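Local coordinates for GXWXG domain-containing protein (Thermomonospora curvata, PDB 4MVE) that is of unknown function but combines GXWXG and DUF4334 family sequences in one curled antiparallel beta sheet with short helices packed against it, at residues 10-15 against 125-131; 22-26 against 141-145; 29-35 against 103-109; 40-46 against 64-70. All coordinates share one frame. Residues are numbered along the deposited sequence.

Contact 1: 10-15 against 125-131; sequences LAKIIA and VNDDMVV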
# COMPACT_ATOMS: atom_id res chain seq x y z
N LEU A 10 -1.20 -9.38 11.67
CA LEU A 10 -1.33 -8.82 10.32
C LEU A 10 -0.61 -9.67 9.28
O LEU A 10 -1.13 -9.83 8.19
CB LEU A 10 -0.86 -7.37 10.24
CG LEU A 10 -1.83 -6.31 10.82
CD1 LEU A 10 -1.13 -4.97 10.92
CD2 LEU A 10 -3.10 -6.14 9.95
N ALA A 11 0.54 -10.25 9.63
CA ALA A 11 1.31 -11.08 8.71
C ALA A 11 0.48 -12.28 8.24
O ALA A 11 0.49 -12.62 7.05
CB ALA A 11 2.62 -11.53 9.37
N LYS A 12 -0.28 -12.90 9.15
CA LYS A 12 -1.12 -14.07 8.86
C LYS A 12 -2.24 -13.72 7.88
O LYS A 12 -2.51 -14.49 6.95
CB LYS A 12 -1.71 -14.67 10.16
CG LYS A 12 -0.74 -15.58 10.90
CD LYS A 12 -1.18 -15.95 12.31
CE LYS A 12 -1.98 -17.22 12.40
NZ LYS A 12 -2.04 -17.75 13.79
N ILE A 13 -2.89 -12.55 8.08
CA ILE A 13 -3.96 -12.05 7.20
C ILE A 13 -3.37 -11.74 5.80
O ILE A 13 -3.90 -12.21 4.80
CB ILE A 13 -4.66 -10.82 7.83
CG1 ILE A 13 -5.42 -11.22 9.15
CG2 ILE A 13 -5.60 -10.13 6.81
CD1 ILE A 13 -5.64 -9.95 10.21
N ILE A 14 -2.27 -10.99 5.75
CA ILE A 14 -1.59 -10.61 4.50
C ILE A 14 -1.14 -11.86 3.72
O ILE A 14 -1.33 -11.90 2.52
CB ILE A 14 -0.37 -9.66 4.80
CG1 ILE A 14 -0.83 -8.32 5.41
CG2 ILE A 14 0.56 -9.46 3.55
CD1 ILE A 14 0.39 -7.43 5.91
N ALA A 15 -0.52 -12.87 4.40
CA ALA A 15 -0.03 -14.07 3.71
C ALA A 15 -1.18 -14.93 3.16
O ALA A 15 -0.99 -15.59 2.14
CB ALA A 15 0.87 -14.91 4.62
N VAL A 125 5.28 -4.40 8.92
CA VAL A 125 4.73 -5.66 9.45
C VAL A 125 5.97 -6.54 9.80
O VAL A 125 6.12 -6.97 10.94
CB VAL A 125 3.71 -6.38 8.53
CG1 VAL A 125 3.38 -7.80 9.04
CG2 VAL A 125 2.44 -5.55 8.39
N ASN A 126 6.91 -6.71 8.82
CA ASN A 126 8.22 -7.36 8.97
C ASN A 126 9.06 -6.81 7.83
O ASN A 126 8.55 -5.98 7.10
CB ASN A 126 8.12 -8.91 8.99
CG ASN A 126 7.42 -9.47 7.77
OD1 ASN A 126 7.78 -9.17 6.63
ND2 ASN A 126 6.38 -10.27 8.00
N ASP A 127 10.30 -7.29 7.62
CA ASP A 127 11.18 -6.78 6.55
C ASP A 127 10.59 -6.87 5.12
O ASP A 127 10.99 -6.10 4.25
CB ASP A 127 12.51 -7.55 6.57
CG ASP A 127 13.35 -7.24 7.80
OD1 ASP A 127 13.11 -6.18 8.43
OD2 ASP A 127 14.22 -8.06 8.15
N ASP A 128 9.64 -7.81 4.90
CA ASP A 128 9.07 -8.04 3.58
C ASP A 128 7.58 -7.75 3.48
O ASP A 128 6.97 -8.10 2.47
CB ASP A 128 9.34 -9.50 3.19
CG ASP A 128 10.81 -9.82 3.09
OD1 ASP A 128 11.61 -8.90 2.78
OD2 ASP A 128 11.17 -10.99 3.37
N MSE A 129 6.99 -7.11 4.51
CA MSE A 129 5.56 -6.77 4.55
C MSE A 129 5.32 -5.44 5.22
O MSE A 129 5.91 -5.17 6.27
CB MSE A 129 4.72 -7.84 5.29
CG MSE A 129 4.69 -9.18 4.61
SE MSE A 129 3.62 -10.38 5.70
CE MSE A 129 3.71 -11.90 4.53
N VAL A 130 4.49 -4.63 4.61
CA VAL A 130 4.03 -3.32 5.13
C VAL A 130 2.53 -3.24 4.97
O VAL A 130 1.99 -3.86 4.06
CB VAL A 130 4.69 -2.07 4.45
CG1 VAL A 130 6.21 -2.07 4.58
CG2 VAL A 130 4.23 -1.88 3.00
N VAL A 131 1.86 -2.42 5.80
CA VAL A 131 0.44 -2.13 5.62
C VAL A 131 0.44 -0.71 5.06
O VAL A 131 1.21 0.11 5.55
CB VAL A 131 -0.42 -2.30 6.90
CG1 VAL A 131 -1.79 -1.63 6.74
CG2 VAL A 131 -0.62 -3.78 7.24

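Contact 2: 22-26 against 141-145; sequences RATVE and DILYF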
# COMPACT_ATOMS: atom_id res chain seq x y z
N ARG A 22 -12.14 -2.69 8.18
CA ARG A 22 -11.40 -1.43 8.33
C ARG A 22 -11.00 -1.12 9.79
O ARG A 22 -9.82 -0.85 10.04
CB ARG A 22 -12.22 -0.26 7.75
CG ARG A 22 -11.40 1.00 7.50
CD ARG A 22 -12.28 2.25 7.51
NE ARG A 22 -12.64 2.61 8.88
CZ ARG A 22 -11.89 3.35 9.68
NH1 ARG A 22 -10.73 3.86 9.25
NH2 ARG A 22 -12.28 3.61 10.93
N ALA A 23 -11.97 -1.15 10.72
CA ALA A 23 -11.79 -0.89 12.16
C ALA A 23 -10.74 -1.83 12.79
O ALA A 23 -9.90 -1.37 13.54
CB ALA A 23 -13.12 -1.01 12.91
N THR A 24 -10.76 -3.11 12.44
CA THR A 24 -9.79 -4.08 12.99
C THR A 24 -8.36 -3.82 12.42
O THR A 24 -7.38 -3.94 13.17
CB THR A 24 -10.27 -5.51 12.72
OG1 THR A 24 -11.61 -5.65 13.20
CG2 THR A 24 -9.35 -6.56 13.34
N VAL A 25 -8.24 -3.49 11.13
CA VAL A 25 -6.92 -3.23 10.53
C VAL A 25 -6.32 -1.97 11.16
O VAL A 25 -5.13 -1.95 11.50
CB VAL A 25 -6.90 -3.16 8.98
CG1 VAL A 25 -5.48 -2.85 8.48
CG2 VAL A 25 -7.40 -4.46 8.35
N GLU A 26 -7.15 -0.92 11.31
CA GLU A 26 -6.75 0.35 11.88
C GLU A 26 -6.20 0.16 13.29
O GLU A 26 -5.17 0.76 13.60
CB GLU A 26 -7.93 1.31 11.88
CG GLU A 26 -7.65 2.63 12.58
CD GLU A 26 -8.48 3.76 12.01
OE1 GLU A 26 -8.19 4.19 10.87
OE2 GLU A 26 -9.50 4.12 12.65
N ASP A 141 -13.08 7.94 5.27
CA ASP A 141 -12.19 7.12 6.08
C ASP A 141 -10.91 6.73 5.35
O ASP A 141 -10.90 6.55 4.13
CB ASP A 141 -12.92 5.82 6.48
CG ASP A 141 -14.39 5.98 6.84
OD1 ASP A 141 -14.68 6.59 7.89
OD2 ASP A 141 -15.25 5.52 6.04
N ILE A 142 -9.84 6.51 6.14
CA ILE A 142 -8.58 5.95 5.66
C ILE A 142 -8.86 4.49 5.22
O ILE A 142 -9.52 3.79 5.96
CB ILE A 142 -7.52 6.01 6.82
CG1 ILE A 142 -7.20 7.47 7.29
CG2 ILE A 142 -6.26 5.16 6.50
CD1 ILE A 142 -6.63 8.47 6.27
N LEU A 143 -8.36 4.04 4.06
CA LEU A 143 -8.57 2.65 3.64
C LEU A 143 -7.19 1.91 3.62
O LEU A 143 -6.14 2.51 3.41
CB LEU A 143 -9.34 2.56 2.30
CG LEU A 143 -10.73 3.30 2.30
CD1 LEU A 143 -11.28 3.48 0.89
CD2 LEU A 143 -11.79 2.59 3.18
N TYR A 144 -7.20 0.61 3.88
CA TYR A 144 -5.97 -0.13 4.04
C TYR A 144 -5.71 -1.14 2.96
O TYR A 144 -6.63 -1.80 2.49
CB TYR A 144 -5.96 -0.83 5.43
CG TYR A 144 -6.06 0.16 6.56
CD1 TYR A 144 -4.92 0.79 7.06
CD2 TYR A 144 -7.29 0.52 7.10
CE1 TYR A 144 -5.01 1.75 8.07
CE2 TYR A 144 -7.39 1.50 8.08
CZ TYR A 144 -6.25 2.11 8.57
OH TYR A 144 -6.37 3.09 9.52
N PHE A 145 -4.44 -1.31 2.62
CA PHE A 145 -4.00 -2.33 1.67
C PHE A 145 -2.67 -2.92 2.17
O PHE A 145 -2.10 -2.42 3.14
CB PHE A 145 -3.92 -1.75 0.23
CG PHE A 145 -2.85 -0.70 0.04
CD1 PHE A 145 -3.12 0.65 0.27
CD2 PHE A 145 -1.56 -1.07 -0.35
CE1 PHE A 145 -2.12 1.62 0.11
CE2 PHE A 145 -0.55 -0.10 -0.50
CZ PHE A 145 -0.85 1.24 -0.28

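Contact 3: 29-35 against 103-109; sequences YDRLAPV and LRGTVSA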
# COMPACT_ATOMS: atom_id res chain seq x y z
N TYR A 29 -2.84 -1.45 12.77
CA TYR A 29 -1.96 -0.50 12.11
C TYR A 29 -1.38 0.52 13.09
O TYR A 29 -0.17 0.79 13.05
CB TYR A 29 -2.74 0.20 11.00
CG TYR A 29 -1.94 1.22 10.21
CD1 TYR A 29 -1.94 2.56 10.56
CD2 TYR A 29 -1.27 0.85 9.04
CE1 TYR A 29 -1.24 3.51 9.81
CE2 TYR A 29 -0.62 1.79 8.25
CZ TYR A 29 -0.57 3.11 8.66
OH TYR A 29 0.08 4.04 7.89
N ASP A 30 -2.22 1.10 13.97
CA ASP A 30 -1.80 2.13 14.93
C ASP A 30 -0.72 1.63 15.91
O ASP A 30 -0.05 2.45 16.52
CB ASP A 30 -3.01 2.67 15.71
CG ASP A 30 -3.95 3.54 14.87
OD1 ASP A 30 -3.53 3.99 13.77
OD2 ASP A 30 -5.09 3.79 15.32
N ARG A 31 -0.50 0.31 16.01
CA ARG A 31 0.50 -0.29 16.90
C ARG A 31 1.79 -0.62 16.12
O ARG A 31 2.77 -1.07 16.72
CB ARG A 31 -0.09 -1.55 17.56
CG ARG A 31 -1.01 -1.19 18.73
CD ARG A 31 -2.12 -2.19 18.99
NE ARG A 31 -1.61 -3.50 19.39
CZ ARG A 31 -2.31 -4.63 19.29
NH1 ARG A 31 -1.76 -5.78 19.65
NH2 ARG A 31 -3.55 -4.61 18.82
N LEU A 32 1.81 -0.35 14.81
CA LEU A 32 2.96 -0.63 13.98
C LEU A 32 3.99 0.47 13.97
O LEU A 32 3.68 1.65 14.20
CB LEU A 32 2.56 -0.96 12.53
CG LEU A 32 1.61 -2.16 12.30
CD1 LEU A 32 1.26 -2.28 10.84
CD2 LEU A 32 2.21 -3.50 12.83
N ALA A 33 5.23 0.06 13.71
CA ALA A 33 6.39 0.93 13.65
C ALA A 33 6.49 1.64 12.30
O ALA A 33 6.20 1.04 11.26
CB ALA A 33 7.66 0.11 13.91
N PRO A 34 6.95 2.92 12.28
CA PRO A 34 7.20 3.59 10.99
C PRO A 34 8.41 2.98 10.26
O PRO A 34 9.21 2.26 10.87
CB PRO A 34 7.48 5.05 11.37
CG PRO A 34 7.88 5.02 12.80
CD PRO A 34 7.37 3.75 13.43
N VAL A 35 8.53 3.25 8.95
CA VAL A 35 9.63 2.75 8.12
C VAL A 35 10.33 3.92 7.45
O VAL A 35 9.64 4.87 7.06
CB VAL A 35 9.21 1.67 7.06
CG1 VAL A 35 8.73 0.40 7.73
CG2 VAL A 35 8.17 2.18 6.06
N LEU A 103 0.89 10.69 10.07
CA LEU A 103 -0.47 10.19 10.11
C LEU A 103 -0.71 9.78 11.54
O LEU A 103 -0.03 8.88 12.04
CB LEU A 103 -0.74 9.03 9.14
CG LEU A 103 -2.15 8.37 9.32
CD1 LEU A 103 -3.27 9.25 8.72
CD2 LEU A 103 -2.19 6.98 8.73
N ARG A 104 -1.66 10.48 12.22
CA ARG A 104 -2.02 10.24 13.62
C ARG A 104 -0.82 10.40 14.55
O ARG A 104 -0.60 9.58 15.43
CB ARG A 104 -2.63 8.84 13.78
CG ARG A 104 -3.85 8.65 12.95
CD ARG A 104 -4.27 7.22 12.93
NE ARG A 104 -5.38 7.13 12.01
CZ ARG A 104 -5.64 6.11 11.22
NH1 ARG A 104 -4.92 4.99 11.30
NH2 ARG A 104 -6.65 6.17 10.36
N GLY A 105 -0.02 11.42 14.28
CA GLY A 105 1.18 11.71 15.06
C GLY A 105 2.39 10.85 14.75
O GLY A 105 3.43 11.03 15.39
N THR A 106 2.29 9.90 13.79
CA THR A 106 3.44 9.07 13.46
C THR A 106 3.89 9.42 12.07
O THR A 106 3.10 9.37 11.14
CB THR A 106 3.16 7.58 13.62
OG1 THR A 106 2.82 7.32 14.98
CG2 THR A 106 4.34 6.70 13.19
N VAL A 107 5.17 9.77 11.96
CA VAL A 107 5.87 10.11 10.73
C VAL A 107 6.50 8.82 10.18
O VAL A 107 7.22 8.16 10.88
CB VAL A 107 6.94 11.22 11.01
CG1 VAL A 107 7.87 11.40 9.81
CG2 VAL A 107 6.28 12.55 11.40
N SER A 108 6.20 8.48 8.94
CA SER A 108 6.74 7.32 8.25
C SER A 108 6.83 7.60 6.77
O SER A 108 6.32 8.62 6.30
CB SER A 108 5.83 6.11 8.48
OG SER A 108 6.48 4.92 8.05
N ALA A 109 7.48 6.70 6.03
CA ALA A 109 7.52 6.78 4.58
C ALA A 109 6.08 6.70 4.05
O ALA A 109 5.25 5.92 4.52
CB ALA A 109 8.36 5.67 3.99

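Contact 4: 40-46 against 64-70; sequences MLGTWRG and WYGKRFI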
# COMPACT_ATOMS: atom_id res chain seq x y z
N MSE A 40 11.42 1.07 1.44
CA MSE A 40 10.42 0.80 0.43
C MSE A 40 11.01 0.51 -0.95
O MSE A 40 10.25 0.04 -1.80
CB MSE A 40 9.44 1.99 0.31
CG MSE A 40 8.65 2.28 1.58
SE MSE A 40 7.67 0.75 2.29
CE MSE A 40 6.65 0.13 0.62
N LEU A 41 12.31 0.81 -1.20
CA LEU A 41 12.90 0.63 -2.52
C LEU A 41 12.81 -0.86 -3.00
O LEU A 41 13.18 -1.78 -2.27
CB LEU A 41 14.32 1.21 -2.61
CG LEU A 41 14.44 2.74 -2.30
CD1 LEU A 41 15.87 3.23 -2.41
CD2 LEU A 41 13.60 3.57 -3.21
N GLY A 42 12.23 -1.05 -4.18
CA GLY A 42 12.03 -2.37 -4.78
C GLY A 42 10.63 -2.58 -5.32
O GLY A 42 9.80 -1.66 -5.30
N THR A 43 10.36 -3.79 -5.81
CA THR A 43 9.07 -4.17 -6.35
C THR A 43 8.29 -4.92 -5.27
O THR A 43 8.86 -5.77 -4.57
CB THR A 43 9.24 -4.97 -7.65
OG1 THR A 43 9.88 -4.11 -8.58
CG2 THR A 43 7.90 -5.43 -8.25
N TRP A 44 6.99 -4.59 -5.15
CA TRP A 44 6.10 -5.20 -4.16
C TRP A 44 4.79 -5.67 -4.79
O TRP A 44 4.23 -4.98 -5.65
CB TRP A 44 5.77 -4.23 -3.00
CG TRP A 44 6.94 -3.68 -2.25
CD1 TRP A 44 7.85 -2.77 -2.71
CD2 TRP A 44 7.22 -3.85 -0.84
NE1 TRP A 44 8.71 -2.40 -1.70
CE2 TRP A 44 8.35 -3.05 -0.54
CE3 TRP A 44 6.59 -4.55 0.21
CZ2 TRP A 44 8.89 -2.96 0.76
CZ3 TRP A 44 7.12 -4.46 1.49
CH2 TRP A 44 8.26 -3.67 1.76
N ARG A 45 4.30 -6.83 -4.32
CA ARG A 45 3.00 -7.42 -4.69
C ARG A 45 1.94 -6.88 -3.69
O ARG A 45 2.15 -6.90 -2.46
CB ARG A 45 3.04 -8.96 -4.67
CG ARG A 45 1.67 -9.57 -5.02
CD ARG A 45 1.68 -11.10 -5.15
NE ARG A 45 1.84 -11.80 -3.86
CZ ARG A 45 2.96 -12.41 -3.48
NH1 ARG A 45 4.03 -12.41 -4.26
NH2 ARG A 45 3.01 -13.03 -2.30
N GLY A 46 0.84 -6.37 -4.23
CA GLY A 46 -0.21 -5.78 -3.42
C GLY A 46 -1.45 -6.61 -3.31
O GLY A 46 -1.71 -7.47 -4.15
N TRP A 64 -4.63 -5.12 -10.90
CA TRP A 64 -3.57 -4.47 -10.15
C TRP A 64 -2.68 -5.53 -9.50
O TRP A 64 -3.19 -6.44 -8.83
CB TRP A 64 -4.15 -3.56 -9.07
CG TRP A 64 -3.08 -2.94 -8.20
CD1 TRP A 64 -2.07 -2.12 -8.60
CD2 TRP A 64 -2.98 -3.05 -6.78
NE1 TRP A 64 -1.32 -1.73 -7.51
CE2 TRP A 64 -1.89 -2.23 -6.38
CE3 TRP A 64 -3.72 -3.74 -5.80
CZ2 TRP A 64 -1.49 -2.12 -5.04
CZ3 TRP A 64 -3.36 -3.58 -4.47
CH2 TRP A 64 -2.24 -2.80 -4.10
N TYR A 65 -1.39 -5.44 -9.78
CA TYR A 65 -0.39 -6.36 -9.24
C TYR A 65 0.25 -5.78 -7.96
O TYR A 65 0.28 -6.45 -6.93
CB TYR A 65 0.70 -6.67 -10.28
CG TYR A 65 1.84 -7.45 -9.67
CD1 TYR A 65 1.68 -8.79 -9.30
CD2 TYR A 65 3.06 -6.84 -9.39
CE1 TYR A 65 2.70 -9.49 -8.66
CE2 TYR A 65 4.09 -7.54 -8.76
CZ TYR A 65 3.90 -8.86 -8.39
OH TYR A 65 4.92 -9.58 -7.80
N GLY A 66 0.79 -4.58 -8.07
CA GLY A 66 1.47 -3.93 -6.96
C GLY A 66 2.11 -2.60 -7.30
O GLY A 66 1.49 -1.74 -7.95
N LYS A 67 3.35 -2.42 -6.83
CA LYS A 67 4.09 -1.13 -6.96
C LYS A 67 5.58 -1.34 -7.11
O LYS A 67 6.10 -2.37 -6.65
CB LYS A 67 3.86 -0.24 -5.72
CG LYS A 67 2.40 0.01 -5.34
CD LYS A 67 2.27 0.89 -4.09
CE LYS A 67 0.83 1.15 -3.73
NZ LYS A 67 0.19 2.03 -4.75
N ARG A 68 6.26 -0.38 -7.78
CA ARG A 68 7.73 -0.39 -7.93
C ARG A 68 8.27 0.95 -7.42
O ARG A 68 7.89 2.00 -7.94
CB ARG A 68 8.20 -0.64 -9.37
CG ARG A 68 9.75 -0.83 -9.44
CD ARG A 68 10.28 -1.58 -10.67
NE ARG A 68 10.12 -0.80 -11.91
CZ ARG A 68 11.12 -0.32 -12.65
NH1 ARG A 68 10.86 0.39 -13.73
NH2 ARG A 68 12.38 -0.50 -12.28
N PHE A 69 9.10 0.93 -6.36
CA PHE A 69 9.72 2.14 -5.83
C PHE A 69 11.17 2.21 -6.42
O PHE A 69 12.02 1.45 -5.96
CB PHE A 69 9.69 2.14 -4.29
CG PHE A 69 8.30 1.92 -3.71
CD1 PHE A 69 7.51 3.00 -3.30
CD2 PHE A 69 7.79 0.63 -3.55
CE1 PHE A 69 6.22 2.80 -2.80
CE2 PHE A 69 6.50 0.43 -3.04
CZ PHE A 69 5.72 1.51 -2.68
N ILE A 70 11.42 3.04 -7.46
CA ILE A 70 12.77 3.10 -8.08
C ILE A 70 13.72 3.84 -7.14
O ILE A 70 14.76 3.31 -6.77
CB ILE A 70 12.88 3.71 -9.53
CG1 ILE A 70 11.65 3.52 -10.49
CG2 ILE A 70 14.22 3.44 -10.20
CD1 ILE A 70 11.16 2.25 -10.74
O HOH W 1 -2.80 -7.93 -6.68

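Contact 1: 10-15 against 125-131
Apolar side chains carry this contact. I14 points from the helix at the strand: its CD1 lies 3.7 Å from V125 CG2 and 4.0 Å from V131 CG2, and its CG2 is 3.9 Å from SE of the selenomethionine M129. One turn earlier, L10 CD1 meets V131 CG2 at 3.9 Å. A11 CB touches V125 CG1 (3.8 Å) and M129 SE (4.0 Å), and M129 CE reaches A15 CB at 4.1 Å. The helix lies across one face of the curled antiparallel sheet, its axis 9.7 Å from that of strand 129-131 and at 98° to it. The turn between strand 118-124 and the first residues of strand 129-136 is held by its own hydrogen bonds: V125 N and N126 N donate to M129 O (2.8 and 3.1 Å), a classic beta bulge beside the N126-M129 type I turn, and N126 OD1 accepts from D128 N (2.9 Å) in an Asx turn. Salt bridges join D127 to R124 and D128 to R151.

Contact 2: 22-26 against 141-145
Helix 22-29 packs on the antiparallel sheet, at the start of strand 143-149, which lies between 129-136 and 42-48; the segment axes are 8.7 Å apart and inclined at 68°. Y144 reaches toward the helix and donates from OH to E26 OE1 at 2.5 Å. That carboxylate oxygen is heavily used: it also takes R22 NH1 at 3.0 Å, an i to i+4 salt bridge along the helix, and a further salt bridge from R104. The other oxygen, E26 OE2, has a weak bond from R22 NH2 at 3.3 Å. R104 is also hydrogen-bonded to the Y144 hydroxyl, so two arginines and a tyrosine gather round one glutamate. E26 N, over a face of the Y144 ring, is satisfied by R22 O at 3.0 Å within the helix. Next to this cluster V25 CG1 packs 3.6 Å from Y144 CG. R22 and D141 attract only loosely, NE to OD1 being 4.6 Å; D141 CB covers one face of the guanidinium, 3.8 Å from R22 CD.

Contact 3: 29-35 against 103-109
This is a mixed contact, part salt bridge and part strand-like pairing, in which the connection leaving helix 22-29 runs along the beta hairpin of strands 96-103 and 106-113. The hairpin end is a type I' turn from L103 to T106, closed by L103 N to T106 O (2.8 Å) and T106 N to L103 O (3.1 Å), with R104 and G105 at positive phi. R104 points toward the other segment from this tight turn: NH1 donates to D30 OD1 at 3.0 Å in a salt bridge, while NH2 makes the stronger salt bridge, to E26. Y29 CE1 packs 3.8 Å from L103 CD2. Further along, V35 N donates to S108 OG (2.8 Å) and A109 N to V35 O (3.0 Å), so a serine hydroxyl stands in for a backbone acceptor; S108 OG in turn bonds to F122 O. P34, lacking an amide hydrogen, lays its ring against the strand, CG 3.9 Å from T106 CG2 and CB 3.2 Å from V107 O. A33 pairs with R124 of strand 118-124, the Y29 hydroxyl bonds to H121 O on that strand, and L32 packs on L10 of helix 5-16.

Contact 4: 40-46 against 64-70
Two glycines, G46 and G66, sit where the strand pair has no room for a side chain. A CB on G66 would come within 1.9 Å of W44 O, and one on G46 within 2.3 Å of W64 CH2; without it, the W64 ring can approach, CH2 lying 3.7 Å from G46 CA. G42 is required by its own backbone angles: with phi near 133°, a CB would jam against the preceding carbonyl. The strands run antiparallel with five backbone bonds: G42 N to F69 O (3.1 Å), F69 N to G42 O (2.9 Å), W44 N to K67 O (2.8 Å), K67 N to W44 O (3.0 Å) and G46 N to Y65 O (2.8 Å). A classic bulge at Y65 and G66, both facing L79 of the next strand, breaks the alternation. The Y65 ring covers R45 CA with one face, and its hydroxyl bonds to E150. On the face that carries W44, K67 and F69, W44 CD1 touches F69 CE2 at 3.5 Å, W44 NE1 donates to M40 O (2.9 Å), and CB of the selenomethionine M40 makes a CH-pi contact 4.3 Å from the F69 ring centroid. A water bridges G46 O (2.8 Å) and W64 O (2.6 Å). The sequence G42-T43-W44-R45-G46 is the GXWXG signature that names the family, here a central strand between 64-71 and 143-149.

How the contacts relate
All four contacts reach one antiparallel sheet. Contacts 2 and 3, centres about 13 Å apart, share R104, whose NH2 is 2.6 Å from E26 OE1 and whose NH1 is 3.0 Å from Y144 OH, a probable hydrogen bond. Contact 1 meets both through V131, whose CG1 is 3.4 Å from Y29 CD2 and 4.0 Å from Y144 CD1. V130, turned the other way, brings contact 1 to contact 4: V130 CG1 lies 3.8 Å from W44 CH2 and 3.9 Å from M40 SE. Contacts 2 and 4 lie on opposite sides of the chain's centre, about 20 Å between their centres, yet F145 CE2 still reaches K67 CE at 3.7 Å.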